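Local structure of histidine utilization repressor (Pseudomonas syringae pv. tomato, 2PKH) at residues D48-Q52 with I134-R139. The protein probably represses the histidine utilization genes in the absence of inducer by binding the hutP region, with this chain being its C-terminal UTRA domain. Sequence-based numbering, arbitrary orientation.
Sequences DIPVQ and IHPGSR. With EDO (1,2-ethanediol), chain N.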
loop_
_atom_site.group_PDB
_atom_site.type_symbol
_atom_site.label_atom_id
_atom_site.label_comp_id
_atom_site.label_asym_id
_atom_site.label_seq_id
_atom_site.Cartn_x
_atom_site.Cartn_y
_atom_site.Cartn_z
ATOM N N ASP B 48 5.274 -27.787 4.253
ATOM C CA ASP B 48 5.510 -28.546 5.462
ATOM C C ASP B 48 6.274 -27.892 6.600
ATOM O O ASP B 48 6.487 -28.541 7.622
ATOM C CB ASP B 48 6.154 -29.903 5.119
ATOM C CG ASP B 48 5.307 -30.662 4.106
ATOM O OD1 ASP B 48 4.044 -30.655 4.281
ATOM O OD2 ASP B 48 5.891 -31.179 3.131
ATOM N N ILE B 49 6.670 -26.646 6.443
ATOM C CA ILE B 49 7.329 -25.924 7.529
ATOM C C ILE B 49 6.344 -24.878 8.079
ATOM O O ILE B 49 5.723 -24.142 7.272
ATOM C CB ILE B 49 8.576 -25.172 7.030
ATOM C CG1 ILE B 49 9.488 -26.091 6.184
ATOM C CG2 ILE B 49 9.274 -24.562 8.224
ATOM C CD1 ILE B 49 10.585 -25.346 5.388
ATOM N N PRO B 50 6.181 -24.821 9.422
ATOM C CA PRO B 50 5.287 -23.853 10.030
ATOM C C PRO B 50 5.663 -22.423 9.619
ATOM O O PRO B 50 6.825 -22.048 9.732
ATOM C CB PRO B 50 5.517 -24.092 11.518
ATOM C CG PRO B 50 5.902 -25.591 11.622
ATOM C CD PRO B 50 6.670 -25.834 10.420
ATOM N N VAL B 51 4.682 -21.630 9.204
ATOM C CA VAL B 51 4.992 -20.220 8.855
ATOM C C VAL B 51 4.188 -19.228 9.633
ATOM O O VAL B 51 4.551 -18.061 9.711
ATOM C CB VAL B 51 4.891 -19.906 7.344
ATOM C CG1 VAL B 51 5.936 -20.769 6.530
ATOM C CG2 VAL B 51 3.513 -20.216 6.820
ATOM N N GLN B 52 3.057 -19.681 10.201
ATOM C CA GLN B 52 2.166 -18.705 10.928
ATOM C C GLN B 52 1.311 -19.412 11.905
ATOM O O GLN B 52 0.833 -20.466 11.577
ATOM C CB GLN B 52 1.181 -18.095 9.944
ATOM C CG GLN B 52 0.547 -16.824 10.472
ATOM C CD GLN B 52 -0.632 -16.374 9.637
ATOM O OE1 GLN B 52 -1.562 -17.095 9.469
ATOM N NE2 GLN B 52 -0.545 -15.204 9.078
ATOM N N ILE B 134 1.339 -14.746 14.381
ATOM C CA ILE B 134 2.758 -14.709 14.759
ATOM C C ILE B 134 3.519 -15.529 13.742
ATOM O O ILE B 134 3.089 -16.637 13.400
ATOM C CB ILE B 134 2.974 -15.045 16.293
ATOM C CG1 ILE B 134 4.458 -15.264 16.637
ATOM C CG2 ILE B 134 2.162 -16.273 16.717
ATOM C CD1 ILE B 134 4.661 -15.093 18.275
ATOM N N HIS B 135 4.596 -14.948 13.221
ATOM C CA HIS B 135 5.339 -15.581 12.151
ATOM C C HIS B 135 6.773 -15.738 12.609
ATOM O O HIS B 135 7.281 -14.795 13.190
ATOM C CB HIS B 135 5.367 -14.697 10.911
ATOM C CG HIS B 135 4.047 -14.135 10.528
ATOM N ND1 HIS B 135 3.248 -14.688 9.541
ATOM C CD2 HIS B 135 3.357 -13.095 11.037
ATOM C CE1 HIS B 135 2.169 -13.947 9.389
ATOM N NE2 HIS B 135 2.196 -12.987 10.297
ATOM N N PRO B 136 7.429 -16.895 12.311
ATOM C CA PRO B 136 8.905 -16.829 12.479
ATOM C C PRO B 136 9.567 -15.770 11.569
ATOM O O PRO B 136 9.292 -15.685 10.388
ATOM C CB PRO B 136 9.363 -18.252 12.128
ATOM C CG PRO B 136 8.069 -19.138 12.185
ATOM C CD PRO B 136 6.997 -18.202 11.745
ATOM N N GLY B 137 10.396 -14.952 12.148
ATOM C CA GLY B 137 10.954 -13.825 11.429
ATOM C C GLY B 137 11.801 -14.285 10.257
ATOM O O GLY B 137 11.936 -13.566 9.257
ATOM N N SER B 138 12.305 -15.515 10.347
ATOM C CA SER B 138 13.095 -16.058 9.201
ATOM C C SER B 138 12.212 -16.574 8.075
ATOM O O SER B 138 12.737 -16.948 7.027
ATOM C CB SER B 138 14.015 -17.195 9.667
ATOM O OG SER B 138 13.345 -18.236 10.405
ATOM N N ARG B 139 10.883 -16.658 8.312
ATOM C CA ARG B 139 9.969 -17.365 7.422
ATOM C C ARG B 139 8.872 -16.505 6.782
ATOM O O ARG B 139 8.166 -16.977 5.887
ATOM C CB ARG B 139 9.377 -18.624 8.120
ATOM C CG ARG B 139 10.554 -19.570 8.543
ATOM C CD ARG B 139 9.975 -20.943 9.004
ATOM N NE ARG B 139 10.889 -21.576 9.984
ATOM C CZ ARG B 139 10.508 -22.416 10.931
ATOM N NH1 ARG B 139 9.217 -22.754 11.086
ATOM N NH2 ARG B 139 11.432 -22.956 11.742
HETATM C C1 EDO N . -4.064 -16.331 5.571
HETATM O O1 EDO N . -3.721 -17.417 4.725
HETATM C C2 EDO N . -3.570 -16.691 6.980
HETATM O O2 EDO N . -4.004 -15.673 7.907
#
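Ile49 lays its CG2 methyl over one face of the Arg139 guanidinium, near the rim, 3.4 Å from NH1. The contact joins the start of strand 49-59 to the end of strand 126-136, neighbours in the antiparallel sheet of the UTRA domain. With chi1 at -49°, CG2 stands anti to the backbone N, on the Arg139 side. Pro50 offers its carbonyl O to Arg139 NH1 at 2.8 Å, with an N-H...O angle of 159°. This bond lies in the guanidinium plane and uses a carbonyl lone pair. Arg139 also donates to Leu106 O and Gln107 O, tying the strand start to the end of helix 100-106. Val51 and Gln52 both face His44, a classic beta bulge. Val51 O is buried without a hydrogen-bond partner. It meets carbon instead: Pro136 CD at 3.2 Å, and His135 CA at 3.6 Å in a CA-H...O contact. Gln52 CA makes another with Ile134 O at 3.4 Å. The extended Gln52 side chain runs alongside His135, amide and imidazole planes 60° apart. Gln52 NE2 lies oblique to the ring and close, 3.0 Å from His135 CE1; the amide's N/O naming, and hence the weak hydrogen bond from 1,2-ethanediol O2 to OE1, is doubtful.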